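Local structure of carboxypeptidase A (Helicoverpa armigera, 1JQG) at residues V63-K67 with F68-I72; M249-L253 with N254-G258; A264-S268 with V269-T273. The protein is the zymogen of an M14-family zinc metallocarboxypeptidase that, once its activation peptide is removed, probably cleaves single residues from the C-terminal end of peptides. All blocks are in the same frame, centred on the assembly; numbering follows the deposited sequence.

Contact 1 of 3, residues V63-K67 with F68-I72; sequences VLVPK and FKREI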
loop_
_atom_site.group_PDB
_atom_site.type_symbol
_atom_site.label_atom_id
_atom_site.label_comp_id
_atom_site.label_asym_id
_atom_site.label_seq_id
_atom_site.Cartn_x
_atom_site.Cartn_y
_atom_site.Cartn_z
ATOM N N VAL A 63 17.211 1.418 -4.628
ATOM C CA VAL A 63 16.721 1.796 -5.961
ATOM C C VAL A 63 17.027 0.719 -6.993
ATOM O O VAL A 63 18.109 0.121 -6.958
ATOM C CB VAL A 63 17.316 3.175 -6.362
ATOM C CG1 VAL A 63 18.823 3.165 -6.196
ATOM C CG2 VAL A 63 16.881 3.678 -7.727
ATOM N N LEU A 64 16.029 0.434 -7.856
ATOM C CA LEU A 64 16.229 -0.538 -8.925
ATOM C C LEU A 64 16.757 0.116 -10.198
ATOM O O LEU A 64 16.130 1.013 -10.726
ATOM C CB LEU A 64 14.893 -1.236 -9.213
ATOM C CG LEU A 64 14.925 -2.366 -10.262
ATOM C CD1 LEU A 64 15.750 -3.494 -9.670
ATOM C CD2 LEU A 64 13.503 -2.752 -10.565
ATOM N N VAL A 65 17.954 -0.216 -10.619
ATOM C CA VAL A 65 18.623 0.409 -11.753
ATOM C C VAL A 65 18.808 -0.548 -12.931
ATOM O O VAL A 65 19.349 -1.656 -12.828
ATOM C CB VAL A 65 20.019 0.937 -11.359
ATOM C CG1 VAL A 65 20.731 1.531 -12.591
ATOM C CG2 VAL A 65 19.955 1.846 -10.121
ATOM N N PRO A 66 18.290 -0.179 -14.088
ATOM C CA PRO A 66 18.413 -0.951 -15.324
ATOM C C PRO A 66 19.846 -1.232 -15.727
ATOM O O PRO A 66 20.771 -0.463 -15.467
ATOM C CB PRO A 66 17.701 -0.098 -16.377
ATOM C CG PRO A 66 16.734 0.716 -15.568
ATOM C CD PRO A 66 17.502 1.061 -14.315
ATOM N N LYS A 67 20.068 -2.300 -16.492
ATOM C CA LYS A 67 21.401 -2.694 -16.935
ATOM C C LYS A 67 22.096 -1.635 -17.782
ATOM O O LYS A 67 23.299 -1.371 -17.645
ATOM C CB LYS A 67 21.326 -3.978 -17.736
ATOM C CG LYS A 67 22.655 -4.568 -18.196
ATOM C CD LYS A 67 22.349 -5.970 -18.749
ATOM C CE LYS A 67 21.310 -5.926 -19.861
ATOM N NZ LYS A 67 20.679 -7.243 -20.158
ATOM N N PHE A 68 21.344 -0.952 -18.639
ATOM C CA PHE A 68 21.870 0.065 -19.520
ATOM C C PHE A 68 22.029 1.414 -18.852
ATOM O O PHE A 68 22.305 2.410 -19.525
ATOM C CB PHE A 68 20.988 0.194 -20.775
ATOM C CG PHE A 68 21.060 -1.010 -21.679
ATOM C CD1 PHE A 68 19.917 -1.758 -21.914
ATOM C CD2 PHE A 68 22.241 -1.411 -22.274
ATOM C CE1 PHE A 68 19.952 -2.869 -22.737
ATOM C CE2 PHE A 68 22.278 -2.518 -23.094
ATOM C CZ PHE A 68 21.135 -3.254 -23.332
ATOM N N LYS A 69 21.877 1.483 -17.540
ATOM C CA LYS A 69 22.020 2.722 -16.792
ATOM C C LYS A 69 22.896 2.555 -15.563
ATOM O O LYS A 69 23.177 3.519 -14.869
ATOM C CB LYS A 69 20.647 3.241 -16.342
ATOM C CG LYS A 69 19.832 3.902 -17.444
ATOM C CD LYS A 69 18.439 4.217 -16.933
ATOM C CE LYS A 69 17.599 4.956 -17.945
ATOM N NZ LYS A 69 16.244 5.240 -17.391
ATOM N N ARG A 70 23.390 1.352 -15.329
ATOM C CA ARG A 70 24.219 1.025 -14.183
ATOM C C ARG A 70 25.516 1.812 -14.139
ATOM O O ARG A 70 25.929 2.271 -13.071
ATOM C CB ARG A 70 24.539 -0.463 -14.090
ATOM C CG ARG A 70 23.330 -1.357 -13.837
ATOM C CD ARG A 70 23.752 -2.800 -13.694
ATOM N NE ARG A 70 24.854 -2.965 -12.744
ATOM C CZ ARG A 70 25.224 -4.161 -12.258
ATOM N NH1 ARG A 70 24.599 -5.287 -12.609
ATOM N NH2 ARG A 70 26.256 -4.130 -11.404
ATOM N N GLU A 71 26.157 1.965 -15.297
ATOM C CA GLU A 71 27.420 2.689 -15.400
ATOM C C GLU A 71 27.243 4.189 -15.193
ATOM O O GLU A 71 28.045 4.833 -14.507
ATOM C CB GLU A 71 28.086 2.418 -16.754
ATOM C CG GLU A 71 29.538 2.861 -16.852
ATOM C CD GLU A 71 30.246 2.308 -18.079
ATOM O OE1 GLU A 71 30.081 2.840 -19.210
ATOM O OE2 GLU A 71 31.002 1.306 -17.956
ATOM N N ILE A 72 26.204 4.767 -15.791
ATOM C CA ILE A 72 25.913 6.188 -15.650
ATOM C C ILE A 72 25.507 6.533 -14.215
ATOM O O ILE A 72 25.845 7.592 -13.690
ATOM C CB ILE A 72 24.777 6.610 -16.599
ATOM C CG1 ILE A 72 25.141 6.336 -18.068
ATOM C CG2 ILE A 72 24.436 8.077 -16.403
ATOM C CD1 ILE A 72 23.947 6.585 -18.991
#
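In the activation peptide, strand 61-65 gives way to helix 70-80 through a tight turn that joins Pro-66 to Lys-69. Lys-69 N donates to Pro-66 O at 3.1 Å, with an N-H...O angle of 154°. The donor stands well above the carbonyl plane, 57° out of it. Lys-69 holds the N-cap position of the helix. Its side chain runs out extended and crosses the proline ring at a slant, with Lys-69 CD 4.1 Å from Pro-66 CG. Beyond this point Lys-69 NZ bonds to Leu-47 O.

Strand 61-65 is an inner strand of the four-stranded antiparallel sheet of this domain, and helix 70-80 follows it directly. Val-65, the last strand residue, sets its CG1 methyl against the start of the helix, 3.8 Å from both Lys-69 C and Arg-70 N. Val-65 also touches Phe-73, one turn further on.

Arg-70 lies over the turn. Its CG is turned away from its own carbonyl carbon (chi1 -65°) and rests 3.2 Å from Pro-66 O. CD lies 4.0 Å from Lys-67 CA. The chain then bends, and Arg-70 NE makes a weak hydrogen bond to Tyr-27 OH. With an alanine here CG and CD are gone, which would probably thin the cover over Pro-66 O and leave the Tyr-27 hydroxyl without this partner.

Contact 2 of 3, residues M249-L253 with N254-G258; sequences MGVDL and NRNFG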
loop_
_atom_site.group_PDB
_atom_site.type_symbol
_atom_site.label_atom_id
_atom_site.label_comp_id
_atom_site.label_asym_id
_atom_site.label_seq_id
_atom_site.Cartn_x
_atom_site.Cartn_y
_atom_site.Cartn_z
ATOM N N MET A 249 3.096 4.370 -20.063
ATOM C CA MET A 249 1.715 4.419 -19.624
ATOM C C MET A 249 1.604 4.263 -18.107
ATOM O O MET A 249 2.565 4.004 -17.404
ATOM C CB MET A 249 0.882 3.336 -20.300
ATOM C CG MET A 249 1.342 1.906 -20.231
ATOM S SD MET A 249 0.666 0.776 -21.482
ATOM C CE MET A 249 -0.832 0.270 -20.644
ATOM N N GLY A 250 0.379 4.473 -17.587
ATOM C CA GLY A 250 0.046 4.351 -16.196
ATOM C C GLY A 250 0.333 5.594 -15.375
ATOM O O GLY A 250 1.369 6.275 -15.494
ATOM N N VAL A 251 -0.504 5.778 -14.383
ATOM C CA VAL A 251 -0.496 6.866 -13.437
ATOM C C VAL A 251 -0.322 6.301 -12.018
ATOM O O VAL A 251 -0.846 5.240 -11.695
ATOM C CB VAL A 251 -1.809 7.652 -13.493
ATOM C CG1 VAL A 251 -1.903 8.588 -12.295
ATOM C CG2 VAL A 251 -2.012 8.365 -14.825
ATOM N N ASP A 252 0.508 6.980 -11.218
ATOM C CA ASP A 252 0.666 6.611 -9.813
ATOM C C ASP A 252 -0.591 7.079 -9.062
ATOM O O ASP A 252 -0.795 8.272 -8.828
ATOM C CB ASP A 252 1.896 7.295 -9.233
ATOM C CG ASP A 252 2.233 6.857 -7.822
ATOM O OD1 ASP A 252 3.351 7.200 -7.387
ATOM O OD2 ASP A 252 1.386 6.180 -7.176
ATOM N N LEU A 253 -1.412 6.089 -8.683
ATOM C CA LEU A 253 -2.692 6.435 -8.015
ATOM C C LEU A 253 -2.548 7.115 -6.677
ATOM O O LEU A 253 -3.412 7.840 -6.204
ATOM C CB LEU A 253 -3.540 5.180 -7.856
ATOM C CG LEU A 253 -4.024 4.501 -9.133
ATOM C CD1 LEU A 253 -4.762 3.206 -8.791
ATOM C CD2 LEU A 253 -4.946 5.452 -9.931
ATOM N N ASN A 254 -1.391 6.983 -6.030
ATOM C CA ASN A 254 -1.143 7.623 -4.742
ATOM C C ASN A 254 -0.637 9.034 -4.939
ATOM O O ASN A 254 -0.097 9.673 -4.032
ATOM C CB ASN A 254 -0.204 6.784 -3.878
ATOM C CG ASN A 254 -0.527 6.950 -2.383
ATOM O OD1 ASN A 254 -1.632 7.388 -2.036
ATOM N ND2 ASN A 254 0.391 6.629 -1.484
ATOM N N ARG A 255 -0.774 9.565 -6.148
ATOM C CA ARG A 255 -0.380 10.923 -6.482
ATOM C C ARG A 255 -1.533 11.575 -7.273
ATOM O O ARG A 255 -1.465 12.696 -7.736
ATOM C CB ARG A 255 0.894 10.992 -7.286
ATOM C CG ARG A 255 2.088 10.192 -6.803
ATOM C CD ARG A 255 2.822 10.968 -5.719
ATOM N NE ARG A 255 3.862 10.131 -5.148
ATOM C CZ ARG A 255 5.088 10.544 -4.880
ATOM N NH1 ARG A 255 5.433 11.806 -5.132
ATOM N NH2 ARG A 255 5.946 9.663 -4.365
ATOM N N ASN A 256 -2.631 10.847 -7.429
ATOM C CA ASN A 256 -3.798 11.286 -8.164
ATOM C C ASN A 256 -4.955 11.786 -7.294
ATOM O O ASN A 256 -6.068 12.047 -7.777
ATOM C CB ASN A 256 -4.268 10.104 -9.014
ATOM C CG ASN A 256 -5.106 10.559 -10.204
ATOM O OD1 ASN A 256 -4.637 11.357 -10.994
ATOM N ND2 ASN A 256 -6.309 9.987 -10.262
ATOM N N PHE A 257 -4.711 12.000 -5.993
ATOM C CA PHE A 257 -5.776 12.508 -5.099
ATOM C C PHE A 257 -5.738 14.009 -4.941
ATOM O O PHE A 257 -4.715 14.617 -5.172
ATOM C CB PHE A 257 -5.715 11.841 -3.728
ATOM C CG PHE A 257 -6.176 10.404 -3.731
ATOM C CD1 PHE A 257 -5.366 9.385 -4.204
ATOM C CD2 PHE A 257 -7.459 10.070 -3.296
ATOM C CE1 PHE A 257 -5.814 8.082 -4.234
ATOM C CE2 PHE A 257 -7.927 8.770 -3.306
ATOM C CZ PHE A 257 -7.086 7.756 -3.772
ATOM N N GLY A 258 -6.856 14.620 -4.596
ATOM C CA GLY A 258 -7.092 16.040 -4.592
ATOM C C GLY A 258 -6.425 16.865 -3.534
ATOM O O GLY A 258 -6.426 18.096 -3.661
#
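Asp-252 meets Asn-254 through its side chain and Arg-255 through its side chain and its carbonyl. Asp-252 OD2 accepts from Asn-254 N at 3.1 Å, as in an Asx turn. The donor comes from above the carboxylate plane, 45° out of it. The same OD2 also accepts from NE2 of the zinc ligand His-181. Asp-252 OD1 forms a salt bridge with Arg-235. A longer one joins Asp-252 OD1 to Arg-255 NE at 3.7 Å, but OD1 lies well out of the guanidinium plane, so only charge acts there. Closer in, Arg-255 CG packs 3.3 Å from Asp-252 OD1.

The backbone is served too. Arg-255 N donates to Asp-252 O at 3.0 Å. Asn-256 N reaches Leu-253 O in a weak bond of 3.3 Å. That carbonyl oxygen also meets the edge of the Phe-257 ring, 3.1 Å from CE1. Asn-254 OD1 accepts from Ala-366 N.

Asp-252 is a second-shell residue of the carboxypeptidase zinc site: its bond to His-181 is likely to orient that ligand. The Asn-Arg pair after it probably corresponds to the one that receives the substrate's terminal carboxylate in pancreatic carboxypeptidases.

Contact 3 of 3, residues A264-S268 with V269-T273; sequences ASSSS and VCSDT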
loop_
_atom_site.group_PDB
_atom_site.type_symbol
_atom_site.label_atom_id
_atom_site.label_comp_id
_atom_site.label_asym_id
_atom_site.label_seq_id
_atom_site.Cartn_x
_atom_site.Cartn_y
_atom_site.Cartn_z
ATOM N N ALA A 264 3.978 17.798 -5.553
ATOM C CA ALA A 264 5.163 16.987 -5.236
ATOM C C ALA A 264 5.129 15.641 -5.949
ATOM O O ALA A 264 5.261 14.583 -5.332
ATOM C CB ALA A 264 5.305 16.847 -3.727
ATOM N N SER A 265 5.048 15.666 -7.268
ATOM C CA SER A 265 4.989 14.487 -8.105
ATOM C C SER A 265 5.512 14.762 -9.511
ATOM O O SER A 265 5.841 15.899 -9.825
ATOM C CB SER A 265 3.546 13.972 -8.173
ATOM O OG SER A 265 2.697 15.094 -8.417
ATOM N N SER A 266 5.720 13.726 -10.307
ATOM C CA SER A 266 6.285 13.812 -11.624
ATOM C C SER A 266 5.288 14.209 -12.708
ATOM O O SER A 266 4.105 13.857 -12.721
ATOM C CB SER A 266 6.917 12.469 -12.057
ATOM O OG SER A 266 7.315 12.737 -13.417
ATOM N N SER A 267 5.808 14.824 -13.762
ATOM C CA SER A 267 5.007 15.348 -14.849
ATOM C C SER A 267 5.206 14.518 -16.101
ATOM O O SER A 267 4.559 14.754 -17.112
ATOM C CB SER A 267 5.373 16.804 -15.130
ATOM O OG SER A 267 4.866 17.528 -14.006
ATOM N N SER A 268 6.063 13.521 -15.996
ATOM C CA SER A 268 6.348 12.603 -17.101
ATOM C C SER A 268 5.590 11.304 -16.896
ATOM O O SER A 268 5.559 10.740 -15.806
ATOM C CB SER A 268 7.852 12.313 -17.158
ATOM O OG SER A 268 8.190 11.442 -18.236
ATOM N N VAL A 269 5.046 10.720 -17.918
ATOM C CA VAL A 269 4.239 9.518 -17.891
ATOM C C VAL A 269 5.157 8.317 -17.784
ATOM O O VAL A 269 4.785 7.200 -17.394
ATOM C CB VAL A 269 3.362 9.328 -19.145
ATOM C CG1 VAL A 269 2.316 8.257 -18.859
ATOM C CG2 VAL A 269 2.670 10.611 -19.520
ATOM N N CYS A 270 6.427 8.534 -18.100
ATOM C CA CYS A 270 7.426 7.468 -18.024
ATOM C C CYS A 270 7.912 7.269 -16.609
ATOM O O CYS A 270 8.493 6.236 -16.271
ATOM C CB CYS A 270 8.586 7.869 -18.946
ATOM S SG CYS A 270 8.104 7.961 -20.700
ATOM N N SER A 271 7.657 8.241 -15.748
ATOM C CA SER A 271 7.990 8.108 -14.323
ATOM C C SER A 271 6.992 7.259 -13.556
ATOM O O SER A 271 5.792 7.287 -13.884
ATOM C CB SER A 271 8.086 9.501 -13.703
ATOM O OG SER A 271 8.340 9.378 -12.317
ATOM N N ASP A 272 7.444 6.600 -12.494
ATOM C CA ASP A 272 6.593 5.791 -11.636
ATOM C C ASP A 272 5.737 6.641 -10.699
ATOM O O ASP A 272 4.954 6.076 -9.967
ATOM C CB ASP A 272 7.431 4.794 -10.831
ATOM C CG ASP A 272 7.946 3.654 -11.673
ATOM O OD1 ASP A 272 7.109 3.127 -12.440
ATOM O OD2 ASP A 272 9.131 3.315 -11.564
ATOM N N THR A 273 6.002 7.941 -10.605
ATOM C CA THR A 273 5.273 8.861 -9.756
ATOM C C THR A 273 4.482 9.884 -10.531
ATOM O O THR A 273 4.211 10.956 -10.020
ATOM C CB THR A 273 6.246 9.578 -8.783
ATOM O OG1 THR A 273 7.181 10.372 -9.462
ATOM C CG2 THR A 273 6.943 8.515 -7.969
#
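Two serines, Ser-266 and Ser-271, face each other across this loop, and each closes an ST turn of its own. Ser-266 OG accepts from Ser-268 N at 3.0 Å. Ser-271 OG accepts from Thr-273 N at 3.2 Å. Both bonds are nearly straight. The two hydroxyls are placed alike, each turned away from its own backbone N (chi1 176° in Ser-266 and 177° in Ser-271). This sets each OG beside its own carbonyl carbon, on the side of the onward chain where its donor lies.

The side chains pass each other closely. Ser-266 OG lies 3.3 Å from Ser-271 CB, and Ser-271 OG lies 3.4 Å from Ser-266 CB. Each oxygen therefore sits against the methylene of the other serine.

Between the two ST turns the chain reverses in a type I beta turn from Ser-268 to Ser-271. Ser-271 N donates to Ser-268 O at 3.3 Å, from far above the carbonyl plane (67° out of it). Ser-268 OG adds a weak bond, accepting from Cys-270 N at 3.4 Å. Ser-268 thus takes up two N-H groups of the turn, one on its carbonyl and one on its hydroxyl.

The open end of the loop is tied by Ser-266 N, which donates to Thr-273 O at 3.2 Å. Thr-273 OG1 also packs on Ser-266 CB.

Outside the loop, Val-269 rests on Tyr-242. Cys-270 forms a disulfide with Cys-248. The whole is a compact hairpin-like loop, a type I beta turn flanked by two ST turns and stapled at its tip to the rest of the carboxypeptidase domain by that disulfide.

Contacts 2 and 3 touch, with centres 9 Å apart. Arg-255 NH1 lies 2.8 Å from Ala-264 O, in a weak hydrogen bond, and Asp-252 OD1 lies 3.5 Å from Thr-273 CA. Lys-236 NZ bridges them, bonding to carbonyls of Met-249, Gly-250 and Ser-271. Contact 2 is nearest the metal: the Asn-254 side chain is about 5 Å from the zinc ion, against about 10 Å for that of Thr-273 in contact 3. Contact 1 belongs to the activation peptide and lies away from the site. Its nearest atoms are about 7 Å from contact 3 and about 13 Å from contact 2. Cys-270 of contact 3 does touch Met-48, also in the activation peptide.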